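Conserved exported protein (Bacteroides fragilis, PDB 3CLW) probably hydrolyses O-glycosidic bonds as a family 30 glycoside hydrolase, though its substrate is unknown. Local coordinates at residues K44-L49 and Q110-K115; F163-A168 and E212-A217; I322-S327 and S331-L336; F401-G406 and E437-A442. One frame throughout, in Å; residues are numbered along the deposited sequence.

Contact 1: residues K44-L49 and Q110-K115; sequences KIADLL and QQWFMK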
loop_
_atom_site.group_PDB
_atom_site.type_symbol
_atom_site.label_atom_id
_atom_site.label_comp_id
_atom_site.label_asym_id
_atom_site.label_seq_id
_atom_site.Cartn_x
_atom_site.Cartn_y
_atom_site.Cartn_z
ATOM N N LYS A 44 -1.414 21.010 -3.875
ATOM C CA LYS A 44 -1.753 20.736 -2.491
ATOM C C LYS A 44 -1.881 19.224 -2.201
ATOM O O LYS A 44 -1.374 18.748 -1.195
ATOM C CB LYS A 44 -3.034 21.483 -2.116
ATOM C CG LYS A 44 -3.664 21.100 -0.762
ATOM C CD LYS A 44 -2.810 21.529 0.432
ATOM C CE LYS A 44 -3.723 22.109 1.558
ATOM N NZ LYS A 44 -2.975 22.989 2.534
ATOM N N ILE A 45 -2.596 18.500 -3.059
ATOM C CA ILE A 45 -2.695 17.023 -2.936
ATOM C C ILE A 45 -1.277 16.426 -2.982
ATOM O O ILE A 45 -0.883 15.715 -2.074
ATOM C CB ILE A 45 -3.612 16.422 -4.030
ATOM C CG1 ILE A 45 -5.070 16.838 -3.791
ATOM C CG2 ILE A 45 -3.482 14.882 -4.108
ATOM C CD1 ILE A 45 -6.029 16.510 -4.954
ATOM N N ALA A 46 -0.503 16.791 -3.999
ATOM C CA ALA A 46 0.879 16.330 -4.112
ATOM C C ALA A 46 1.744 16.607 -2.858
ATOM O O ALA A 46 2.548 15.747 -2.445
ATOM C CB ALA A 46 1.532 16.914 -5.348
ATOM N N ASP A 47 1.579 17.789 -2.258
ATOM C CA ASP A 47 2.238 18.074 -1.001
ATOM C C ASP A 47 1.791 17.111 0.129
ATOM O O ASP A 47 2.638 16.595 0.842
ATOM C CB ASP A 47 2.057 19.545 -0.555
ATOM C CG ASP A 47 2.745 20.564 -1.489
ATOM O OD1 ASP A 47 3.654 20.219 -2.307
ATOM O OD2 ASP A 47 2.356 21.749 -1.390
ATOM N N LEU A 48 0.483 16.901 0.302
ATOM C CA LEU A 48 -0.040 15.991 1.363
ATOM C C LEU A 48 0.492 14.563 1.212
ATOM O O LEU A 48 0.671 13.861 2.197
ATOM C CB LEU A 48 -1.584 15.964 1.396
ATOM C CG LEU A 48 -2.294 17.258 1.901
ATOM C CD1 LEU A 48 -3.728 17.370 1.370
ATOM C CD2 LEU A 48 -2.259 17.377 3.414
ATOM N N LEU A 49 0.793 14.180 -0.030
ATOM C CA LEU A 49 1.198 12.802 -0.354
ATOM C C LEU A 49 2.699 12.579 -0.201
ATOM O O LEU A 49 3.104 11.586 0.372
ATOM C CB LEU A 49 0.772 12.470 -1.779
ATOM C CG LEU A 49 -0.717 12.400 -2.088
ATOM C CD1 LEU A 49 -1.012 11.998 -3.536
ATOM C CD2 LEU A 49 -1.363 11.426 -1.173
ATOM N N GLN A 110 -2.001 10.891 -14.698
ATOM C CA GLN A 110 -1.127 10.063 -13.865
ATOM C C GLN A 110 0.352 10.432 -14.027
ATOM O O GLN A 110 1.109 10.402 -13.046
ATOM C CB GLN A 110 -1.360 8.590 -14.158
ATOM C CG GLN A 110 -2.648 8.065 -13.620
ATOM C CD GLN A 110 -2.982 6.723 -14.244
ATOM O OE1 GLN A 110 -3.644 6.677 -15.280
ATOM N NE2 GLN A 110 -2.502 5.628 -13.638
ATOM N N GLN A 111 0.747 10.816 -15.241
ATOM C CA GLN A 111 2.120 11.274 -15.458
ATOM C C GLN A 111 2.389 12.589 -14.748
ATOM O O GLN A 111 3.484 12.798 -14.261
ATOM C CB GLN A 111 2.468 11.391 -16.935
ATOM C CG GLN A 111 2.414 10.054 -17.718
ATOM C CD GLN A 111 2.843 10.242 -19.145
ATOM O OE1 GLN A 111 3.900 10.794 -19.410
ATOM N NE2 GLN A 111 2.024 9.821 -20.071
ATOM N N TRP A 112 1.389 13.468 -14.674
ATOM C CA TRP A 112 1.502 14.687 -13.866
ATOM C C TRP A 112 1.864 14.332 -12.409
ATOM O O TRP A 112 2.738 14.942 -11.839
ATOM C CB TRP A 112 0.210 15.565 -13.911
ATOM C CG TRP A 112 0.446 16.829 -13.174
ATOM C CD1 TRP A 112 0.993 17.991 -13.684
ATOM C CD2 TRP A 112 0.254 17.056 -11.774
ATOM N NE1 TRP A 112 1.135 18.925 -12.679
ATOM C CE2 TRP A 112 0.690 18.377 -11.500
ATOM C CE3 TRP A 112 -0.242 16.271 -10.720
ATOM C CZ2 TRP A 112 0.624 18.939 -10.214
ATOM C CZ3 TRP A 112 -0.323 16.832 -9.462
ATOM C CH2 TRP A 112 0.143 18.149 -9.214
ATOM N N PHE A 113 1.136 13.386 -11.815
ATOM C CA PHE A 113 1.410 12.903 -10.450
ATOM C C PHE A 113 2.814 12.341 -10.257
ATOM O O PHE A 113 3.465 12.620 -9.249
ATOM C CB PHE A 113 0.352 11.904 -9.969
ATOM C CG PHE A 113 -0.770 12.553 -9.296
ATOM C CD1 PHE A 113 -1.887 12.973 -10.024
ATOM C CD2 PHE A 113 -0.694 12.831 -7.949
ATOM C CE1 PHE A 113 -2.911 13.654 -9.407
ATOM C CE2 PHE A 113 -1.715 13.494 -7.320
ATOM C CZ PHE A 113 -2.830 13.912 -8.052
ATOM N N MET A 114 3.290 11.564 -11.224
ATOM C CA MET A 114 4.715 11.117 -11.212
ATOM C C MET A 114 5.658 12.310 -11.141
ATOM O O MET A 114 6.562 12.344 -10.308
ATOM C CB MET A 114 5.029 10.226 -12.418
ATOM C CG MET A 114 4.226 8.895 -12.453
ATOM S SD MET A 114 4.502 7.856 -13.920
ATOM C CE MET A 114 6.208 7.403 -13.649
ATOM N N LYS A 115 5.450 13.289 -12.018
ATOM C CA LYS A 115 6.286 14.478 -12.055
ATOM C C LYS A 115 6.226 15.280 -10.748
ATOM O O LYS A 115 7.237 15.741 -10.271
ATOM C CB LYS A 115 5.991 15.359 -13.286
#
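Trp112 and Phe113 carry helix 108-119 against Ile45, Ala46 and Leu49 of helix 39-50. Both helices belong to the outer layer of the TIM barrel expected for this glycoside hydrolase family. Their short segments cross at -53°, with axes 10.8 Å apart at closest approach. Trp112 comes first along the second segment. Its CG stands anti to the backbone N (chi1 -175°), and this sends the six-membered end of the indole toward helix 39-50. There Trp112 CH2 lies 4.3 Å from Ala46 CB. Lys42, one turn before Ala46, forms a cation-pi contact with the same indole. Trp112 also turns CZ3 onto Phe113, 4.0 Å above the ring plane and over its centre. The two neighbouring side chains therefore meet as an edge on a face, and the indole backs one face of the phenyl ring. Phe113 then does most of the bridging. Of the residues in its segment, Phe113 has the most surface buried by helix 39-50. Helix 30-36 and Trp68 of strand 68-71 also touch it, so it is packed into the layer between helices and barrel wall. Ile45 CG2 meets the ring at its edge, close to its plane, 3.9 Å from Phe113 CE2. One helical turn further along, Leu49 CD1 reaches the same carbon, Phe113 CE2, at 4.1 Å.

Contact 2: residues F163-A168 and E212-A217; sequences FLVKSA and EELDKA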
loop_
_atom_site.group_PDB
_atom_site.type_symbol
_atom_site.label_atom_id
_atom_site.label_comp_id
_atom_site.label_asym_id
_atom_site.label_seq_id
_atom_site.Cartn_x
_atom_site.Cartn_y
_atom_site.Cartn_z
ATOM N N PHE A 163 5.300 -5.559 -22.964
ATOM C CA PHE A 163 4.535 -4.335 -22.830
ATOM C C PHE A 163 4.841 -3.644 -21.492
ATOM O O PHE A 163 5.165 -2.465 -21.486
ATOM C CB PHE A 163 3.030 -4.609 -22.947
ATOM C CG PHE A 163 2.169 -3.487 -22.417
ATOM C CD1 PHE A 163 2.050 -2.287 -23.123
ATOM C CD2 PHE A 163 1.485 -3.629 -21.209
ATOM C CE1 PHE A 163 1.259 -1.227 -22.641
ATOM C CE2 PHE A 163 0.660 -2.580 -20.714
ATOM C CZ PHE A 163 0.576 -1.365 -21.448
ATOM N N LEU A 164 4.742 -4.400 -20.393
ATOM C CA LEU A 164 5.073 -3.912 -19.050
ATOM C C LEU A 164 6.526 -3.438 -18.900
ATOM O O LEU A 164 6.770 -2.404 -18.294
ATOM C CB LEU A 164 4.787 -4.973 -17.997
ATOM C CG LEU A 164 3.332 -5.390 -17.797
ATOM C CD1 LEU A 164 3.267 -6.573 -16.857
ATOM C CD2 LEU A 164 2.579 -4.199 -17.186
ATOM N N VAL A 165 7.469 -4.174 -19.483
ATOM C CA VAL A 165 8.873 -3.795 -19.440
ATOM C C VAL A 165 9.172 -2.566 -20.287
ATOM O O VAL A 165 9.886 -1.690 -19.840
ATOM C CB VAL A 165 9.834 -4.970 -19.814
ATOM C CG1 VAL A 165 11.233 -4.456 -20.130
ATOM C CG2 VAL A 165 9.883 -5.974 -18.687
ATOM N N LYS A 166 8.641 -2.510 -21.506
ATOM C CA LYS A 166 8.817 -1.325 -22.358
ATOM C C LYS A 166 8.258 -0.030 -21.717
ATOM O O LYS A 166 8.850 1.033 -21.878
ATOM C CB LYS A 166 8.219 -1.520 -23.759
ATOM C CG LYS A 166 8.027 -0.178 -24.544
ATOM C CD LYS A 166 8.367 -0.331 -25.986
ATOM C CE LYS A 166 8.262 1.003 -26.717
ATOM N NZ LYS A 166 8.469 0.805 -28.167
ATOM N N SER A 167 7.115 -0.138 -21.038
ATOM C CA SER A 167 6.487 0.995 -20.332
ATOM C C SER A 167 7.383 1.482 -19.183
ATOM O O SER A 167 7.635 2.699 -19.047
ATOM C CB SER A 167 5.108 0.608 -19.781
ATOM O OG SER A 167 4.196 0.289 -20.803
ATOM N N ALA A 168 7.842 0.540 -18.349
ATOM C CA ALA A 168 8.791 0.875 -17.294
ATOM C C ALA A 168 10.052 1.507 -17.872
ATOM O O ALA A 168 10.551 2.509 -17.348
ATOM C CB ALA A 168 9.163 -0.358 -16.411
ATOM N N GLU A 212 8.127 -15.692 -15.114
ATOM C CA GLU A 212 9.114 -16.226 -16.017
ATOM C C GLU A 212 9.312 -15.286 -17.207
ATOM O O GLU A 212 10.451 -14.930 -17.541
ATOM C CB GLU A 212 8.669 -17.626 -16.462
ATOM C CG GLU A 212 9.497 -18.294 -17.539
ATOM C CD GLU A 212 9.039 -19.767 -17.753
ATOM O OE1 GLU A 212 7.822 -20.028 -18.023
ATOM O OE2 GLU A 212 9.900 -20.661 -17.597
ATOM N N GLU A 213 8.213 -14.868 -17.833
ATOM C CA GLU A 213 8.315 -13.982 -18.993
ATOM C C GLU A 213 8.831 -12.567 -18.649
ATOM O O GLU A 213 9.644 -11.978 -19.399
ATOM C CB GLU A 213 6.981 -13.923 -19.746
ATOM C CG GLU A 213 6.530 -15.258 -20.331
ATOM C CD GLU A 213 7.536 -15.898 -21.300
ATOM O OE1 GLU A 213 8.298 -15.196 -22.000
ATOM O OE2 GLU A 213 7.550 -17.143 -21.379
ATOM N N LEU A 214 8.362 -12.017 -17.529
ATOM C CA LEU A 214 8.869 -10.702 -17.069
ATOM C C LEU A 214 10.359 -10.789 -16.779
ATOM O O LEU A 214 11.118 -9.933 -17.173
ATOM C CB LEU A 214 8.121 -10.225 -15.827
ATOM C CG LEU A 214 6.838 -9.460 -16.133
ATOM C CD1 LEU A 214 5.978 -9.468 -14.892
ATOM C CD2 LEU A 214 7.178 -8.015 -16.604
ATOM N N ASP A 215 10.769 -11.848 -16.096
ATOM C CA ASP A 215 12.185 -12.081 -15.808
ATOM C C ASP A 215 13.021 -11.998 -17.078
ATOM O O ASP A 215 13.996 -11.281 -17.126
ATOM C CB ASP A 215 12.368 -13.423 -15.116
ATOM C CG ASP A 215 13.814 -13.698 -14.756
ATOM O OD1 ASP A 215 14.322 -13.094 -13.781
ATOM O OD2 ASP A 215 14.435 -14.539 -15.451
ATOM N N LYS A 216 12.616 -12.717 -18.110
ATOM C CA LYS A 216 13.309 -12.724 -19.387
ATOM C C LYS A 216 13.310 -11.338 -20.059
ATOM O O LYS A 216 14.336 -10.862 -20.552
ATOM C CB LYS A 216 12.635 -13.764 -20.284
ATOM C CG LYS A 216 13.209 -13.917 -21.682
ATOM C CD LYS A 216 12.312 -14.913 -22.433
ATOM C CE LYS A 216 12.863 -15.330 -23.798
ATOM N NZ LYS A 216 12.430 -16.759 -24.119
ATOM N N ALA A 217 12.145 -10.701 -20.089
ATOM C CA ALA A 217 11.998 -9.366 -20.678
ATOM C C ALA A 217 12.856 -8.294 -19.951
ATOM O O ALA A 217 13.473 -7.434 -20.594
ATOM C CB ALA A 217 10.499 -8.997 -20.698
#
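Leu214 and Ala217 of helix 204-221 pack on Leu164 and Val165 of helix 157-173. These are two outer helices of the TIM-barrel fold, and the side chains that meet are all apolar. The segments run in roughly the same direction, 41° apart, with their axes 9.7 Å apart at closest approach. The main side chains divide the work. Leu164 and Val165 both start out toward the other helix. Leu214 starts off to one side, but its CD2 branch bends back across the gap. Its CG lies anti to the carbonyl carbon (chi1 -86°), and CD2 ends up touching two residues at once. It is 4.1 Å from Leu164 CB and 4.0 Å from Val165 CG2. The two leucines meet at a slant rather than alongside each other. Beneath, Leu164 and Ala168 rest on Ile181 of strand 178-182, so the contact closes over the barrel wall. Val165 also touches Ile218 and Ala221, further along helix 204-221. Ala217 is small enough to let the backbones approach, with 6.5 Å between Val165 CA and Ala217 CA. Both valine methyls use this approach: Val165 CG2 sits 3.7 Å from Ala217 CB, and Val165 CG1 lies 3.8 Å from Ala217 O.

Contact 3: residues I322-S327 and S331-L336; sequences ITMPAS and SINLGL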
loop_
_atom_site.group_PDB
_atom_site.type_symbol
_atom_site.label_atom_id
_atom_site.label_comp_id
_atom_site.label_asym_id
_atom_site.label_seq_id
_atom_site.Cartn_x
_atom_site.Cartn_y
_atom_site.Cartn_z
ATOM N N ILE A 322 -16.112 0.862 13.413
ATOM C CA ILE A 322 -15.930 1.840 12.340
ATOM C C ILE A 322 -17.204 2.177 11.562
ATOM O O ILE A 322 -17.196 3.097 10.734
ATOM C CB ILE A 322 -14.836 1.374 11.314
ATOM C CG1 ILE A 322 -15.178 -0.011 10.730
ATOM C CG2 ILE A 322 -13.439 1.418 11.934
ATOM C CD1 ILE A 322 -14.444 -0.352 9.466
ATOM N N THR A 323 -18.281 1.426 11.803
ATOM C CA THR A 323 -19.548 1.617 11.082
ATOM C C THR A 323 -20.583 2.434 11.911
ATOM O O THR A 323 -21.118 1.977 12.926
ATOM C CB THR A 323 -20.069 0.278 10.540
ATOM O OG1 THR A 323 -19.086 -0.232 9.634
ATOM C CG2 THR A 323 -21.383 0.437 9.777
ATOM N N MET A 324 -20.860 3.643 11.432
ATOM C CA MET A 324 -21.321 4.732 12.271
ATOM C C MET A 324 -21.692 5.898 11.378
ATOM O O MET A 324 -21.074 6.091 10.319
ATOM C CB MET A 324 -20.116 5.194 13.065
ATOM C CG MET A 324 -20.332 5.493 14.488
ATOM S SD MET A 324 -18.706 5.634 15.226
ATOM C CE MET A 324 -18.229 3.914 15.333
ATOM N N PRO A 325 -22.665 6.721 11.803
ATOM C CA PRO A 325 -22.824 7.951 11.027
ATOM C C PRO A 325 -21.554 8.811 11.150
ATOM O O PRO A 325 -20.798 8.678 12.131
ATOM C CB PRO A 325 -24.024 8.648 11.683
ATOM C CG PRO A 325 -24.707 7.570 12.525
ATOM C CD PRO A 325 -23.621 6.622 12.927
ATOM N N ALA A 326 -21.321 9.666 10.155
ATOM C CA ALA A 326 -20.128 10.502 10.131
ATOM C C ALA A 326 -20.083 11.389 11.374
ATOM O O ALA A 326 -21.098 11.944 11.792
ATOM C CB ALA A 326 -20.089 11.333 8.855
ATOM N N SER A 327 -18.904 11.499 11.970
ATOM C CA SER A 327 -18.722 12.260 13.188
ATOM C C SER A 327 -17.215 12.410 13.421
ATOM O O SER A 327 -16.434 11.648 12.856
ATOM C CB SER A 327 -19.399 11.527 14.367
ATOM O OG SER A 327 -18.504 10.603 14.982
ATOM N N SER A 331 -14.360 9.632 12.725
ATOM C CA SER A 331 -13.141 10.008 12.018
ATOM C C SER A 331 -11.850 9.481 12.649
ATOM O O SER A 331 -11.032 8.852 11.952
ATOM C CB SER A 331 -13.097 11.512 11.812
ATOM O OG SER A 331 -13.971 11.845 10.751
ATOM N N ILE A 332 -11.670 9.729 13.947
ATOM C CA ILE A 332 -10.522 9.196 14.686
ATOM C C ILE A 332 -10.564 7.650 14.890
ATOM O O ILE A 332 -9.526 7.004 15.040
ATOM C CB ILE A 332 -10.290 9.970 16.019
ATOM C CG1 ILE A 332 -8.956 9.622 16.673
ATOM C CG2 ILE A 332 -11.418 9.749 17.003
ATOM C CD1 ILE A 332 -7.735 10.055 15.856
ATOM N N ASN A 333 -11.769 7.080 14.924
ATOM C CA ASN A 333 -11.936 5.638 15.019
ATOM C C ASN A 333 -11.354 4.950 13.786
ATOM O O ASN A 333 -10.693 3.909 13.893
ATOM C CB ASN A 333 -13.403 5.263 15.159
ATOM C CG ASN A 333 -13.982 5.571 16.538
ATOM O OD1 ASN A 333 -13.279 5.826 17.521
ATOM N ND2 ASN A 333 -15.299 5.537 16.607
ATOM N N LEU A 334 -11.618 5.541 12.621
ATOM C CA LEU A 334 -11.074 5.054 11.363
ATOM C C LEU A 334 -9.558 5.199 11.339
ATOM O O LEU A 334 -8.852 4.238 10.985
ATOM C CB LEU A 334 -11.696 5.783 10.190
ATOM C CG LEU A 334 -13.174 5.482 9.928
ATOM C CD1 LEU A 334 -13.742 6.523 8.963
ATOM C CD2 LEU A 334 -13.316 4.069 9.378
ATOM N N GLY A 335 -9.063 6.378 11.742
ATOM C CA GLY A 335 -7.632 6.602 11.842
ATOM C C GLY A 335 -6.896 5.598 12.738
ATOM O O GLY A 335 -5.836 5.090 12.376
ATOM N N LEU A 336 -7.453 5.317 13.918
ATOM C CA LEU A 336 -6.860 4.334 14.830
ATOM C C LEU A 336 -7.050 2.889 14.366
ATOM O O LEU A 336 -6.171 2.079 14.577
ATOM C CB LEU A 336 -7.408 4.490 16.244
ATOM C CG LEU A 336 -7.118 5.776 17.013
ATOM C CD1 LEU A 336 -8.165 5.931 18.097
ATOM C CD2 LEU A 336 -5.721 5.795 17.606
HETATM O O HOH W 1 -16.604 10.785 10.030
#
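Ser327 O accepts a hydrogen bond from Ser331 N at 2.9 Å. This is the first-turn bond of helix 328-347, and its N-H...O angle of 155° is fairly straight. Ser327 is the N-cap, and its OG bonds to Arg330 N, covering an amide of the opening turn. Water adds a second polar link. One molecule accepts from Ser327 N at 3.1 Å and donates at 2.9 Å to Ser331 OG, which is also bonded to Glu364, tying the cap residue to the first turn. The apolar part lies at the other end of the loop. Ile322 and Leu334 cross at about a right angle. Leu334 CD2 fits against the branch point of the isoleucine, 3.6 Å from Ile322 CB and 3.7 Å from Ile322 CG2. A further contact sets the thioether end of Met324 against an amide. The chain of Met324 bends at its last torsion (chi3 -76°), and Met324 CE comes within 3.6 Å of ND2 of Asn333, whose OD1 is held by Arg489. Together these contacts fold the long loop after strand 307-310 back onto the start of helix 328-347. That helix packs on helix 391-400 through Leu334 and Met392, while Ile332 touches Ile469 in a loop between strands 461-467 and 474-480.

Contact 4: residues F401-G406 and E437-A442; sequences FFVRPG and EVVTVA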
loop_
_atom_site.group_PDB
_atom_site.type_symbol
_atom_site.label_atom_id
_atom_site.label_comp_id
_atom_site.label_asym_id
_atom_site.label_seq_id
_atom_site.Cartn_x
_atom_site.Cartn_y
_atom_site.Cartn_z
ATOM N N PHE A 401 5.858 9.503 7.676
ATOM C CA PHE A 401 6.650 10.774 7.642
ATOM C C PHE A 401 8.010 10.603 8.361
ATOM O O PHE A 401 8.999 11.224 7.992
ATOM C CB PHE A 401 5.814 11.942 8.259
ATOM C CG PHE A 401 6.462 13.314 8.173
ATOM C CD1 PHE A 401 6.161 14.179 7.127
ATOM C CD2 PHE A 401 7.324 13.766 9.170
ATOM C CE1 PHE A 401 6.727 15.501 7.064
ATOM C CE2 PHE A 401 7.919 15.071 9.112
ATOM C CZ PHE A 401 7.614 15.930 8.058
ATOM N N PHE A 402 8.033 9.720 9.370
ATOM C CA PHE A 402 9.191 9.504 10.240
ATOM C C PHE A 402 9.960 8.159 10.018
ATOM O O PHE A 402 11.173 8.064 10.250
ATOM C CB PHE A 402 8.712 9.613 11.683
ATOM C CG PHE A 402 8.164 10.974 12.037
ATOM C CD1 PHE A 402 9.032 12.041 12.276
ATOM C CD2 PHE A 402 6.783 11.191 12.110
ATOM C CE1 PHE A 402 8.540 13.301 12.608
ATOM C CE2 PHE A 402 6.279 12.436 12.424
ATOM C CZ PHE A 402 7.164 13.506 12.671
ATOM N N VAL A 403 9.247 7.138 9.553
ATOM C CA VAL A 403 9.846 5.822 9.273
ATOM C C VAL A 403 10.280 5.733 7.802
ATOM O O VAL A 403 9.493 5.384 6.927
ATOM C CB VAL A 403 8.904 4.633 9.692
ATOM C CG1 VAL A 403 9.663 3.290 9.596
ATOM C CG2 VAL A 403 8.406 4.814 11.133
ATOM N N ARG A 404 11.534 6.069 7.550
ATOM C CA ARG A 404 12.042 6.302 6.187
ATOM C C ARG A 404 12.726 5.068 5.566
ATOM O O ARG A 404 13.229 4.210 6.298
ATOM C CB ARG A 404 13.064 7.447 6.223
ATOM C CG ARG A 404 12.547 8.785 6.691
ATOM C CD ARG A 404 12.132 9.618 5.490
ATOM N NE ARG A 404 10.709 9.583 5.371
ATOM C CZ ARG A 404 10.021 10.108 4.380
ATOM N NH1 ARG A 404 10.604 10.662 3.328
ATOM N NH2 ARG A 404 8.714 9.993 4.433
ATOM N N PRO A 405 12.763 4.987 4.225
ATOM C CA PRO A 405 13.421 3.846 3.545
ATOM C C PRO A 405 14.808 3.564 4.094
ATOM O O PRO A 405 15.609 4.463 4.210
ATOM C CB PRO A 405 13.533 4.315 2.088
ATOM C CG PRO A 405 12.352 5.221 1.915
ATOM C CD PRO A 405 12.160 5.923 3.258
ATOM N N GLY A 406 15.090 2.322 4.438
ATOM C CA GLY A 406 16.440 1.962 4.885
ATOM C C GLY A 406 16.518 1.780 6.392
ATOM O O GLY A 406 17.431 1.144 6.879
ATOM N N GLU A 437 18.553 8.618 14.186
ATOM C CA GLU A 437 17.277 8.892 14.844
ATOM C C GLU A 437 16.720 7.573 15.326
ATOM O O GLU A 437 16.869 6.561 14.635
ATOM C CB GLU A 437 16.254 9.451 13.830
ATOM C CG GLU A 437 16.046 10.959 13.907
ATOM C CD GLU A 437 15.060 11.524 12.864
ATOM O OE1 GLU A 437 15.241 12.696 12.476
ATOM O OE2 GLU A 437 14.089 10.839 12.453
ATOM N N VAL A 438 16.048 7.583 16.475
ATOM C CA VAL A 438 15.203 6.465 16.856
ATOM C C VAL A 438 13.758 6.977 16.897
ATOM O O VAL A 438 13.454 7.958 17.586
ATOM C CB VAL A 438 15.659 5.781 18.176
ATOM C CG1 VAL A 438 14.737 4.604 18.558
ATOM C CG2 VAL A 438 17.076 5.269 18.030
ATOM N N VAL A 439 12.894 6.299 16.122
ATOM C CA VAL A 439 11.504 6.667 15.910
ATOM C C VAL A 439 10.604 5.635 16.573
ATOM O O VAL A 439 10.689 4.448 16.291
ATOM C CB VAL A 439 11.172 6.732 14.373
ATOM C CG1 VAL A 439 9.664 6.940 14.121
ATOM C CG2 VAL A 439 12.031 7.793 13.655
ATOM N N THR A 440 9.745 6.086 17.465
ATOM C CA THR A 440 8.830 5.202 18.158
ATOM C C THR A 440 7.379 5.656 17.912
ATOM O O THR A 440 7.061 6.842 17.983
ATOM C CB THR A 440 9.193 5.160 19.656
ATOM O OG1 THR A 440 10.557 4.723 19.780
ATOM C CG2 THR A 440 8.317 4.221 20.400
ATOM N N VAL A 441 6.512 4.716 17.578
ATOM C CA VAL A 441 5.128 5.062 17.294
ATOM C C VAL A 441 4.253 4.255 18.220
ATOM O O VAL A 441 4.291 3.024 18.198
ATOM C CB VAL A 441 4.737 4.808 15.803
ATOM C CG1 VAL A 441 3.307 5.232 15.532
ATOM C CG2 VAL A 441 5.677 5.529 14.853
ATOM N N ALA A 442 3.490 4.965 19.040
ATOM C CA ALA A 442 2.664 4.386 20.073
ATOM C C ALA A 442 1.207 4.630 19.784
ATOM O O ALA A 442 0.783 5.770 19.587
ATOM C CB ALA A 442 3.033 4.969 21.433
HETATM O O HOH W 2 12.465 10.627 10.288
#
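Val439 points toward the 401-406 loop, and with CG1 anti to N (chi1 173°) and CG2 anti to the carbonyl carbon both methyls reach it. Phe402 has its CG anti to the carbonyl carbon (chi1 -63°), and its CB, rather than its ring, meets the valine. Phe402 CB lies 3.7 Å from Val439 CG1. Val403 reaches the same methyl with one branch, CG2, at 3.9 Å from Val439 CG1. The other valine methyl, Val439 CG2, presses on the backbone at 3.5 Å from Phe402 O. That carbonyl is satisfied by a water, which donates to Phe402 O at 2.9 Å and to Glu437 OE2 at 2.7 Å. The water thus joins the loop to the residue just before the strand, beside the apolar contact. The Phe402 ring leads away from Val439. One of its faces lies under Phe401 CD2, which is 3.5 Å above the ring plane and over its centre, and the ring also meets Tyr465. The loop connects helix 391-400 to strand 408-414, where the barrel passes into the beta domain that flanks it, as in family 30 relatives. Strand 438-444 runs antiparallel between strands 427-433 and 490-495. Phe402 touches Val495 and Thr493 of the latter, while Val403 rests on Tyr432 of the former and on Ile19 and Phe22 of strand 6-25.

From the N terminus the four contacts follow one another in series; none nests in or crosses another. Contact 1 closes the excursion holding strand 68-71, and joins two outer helices of the barrel. Contact 2 does the same for the next pair of helices, across strand 178-182. Contact 3 is local, folding a loop onto the helix it leads into. It lies on the opposite side of the chain's centre from contact 2, with centres about 42 Å apart. Contact 4 closes a span containing strands 408-414 and 427-433, and ties the end of the barrel to the beta domain. Contacts 1 and 4 come within about 7 Å at their nearest atoms without touching.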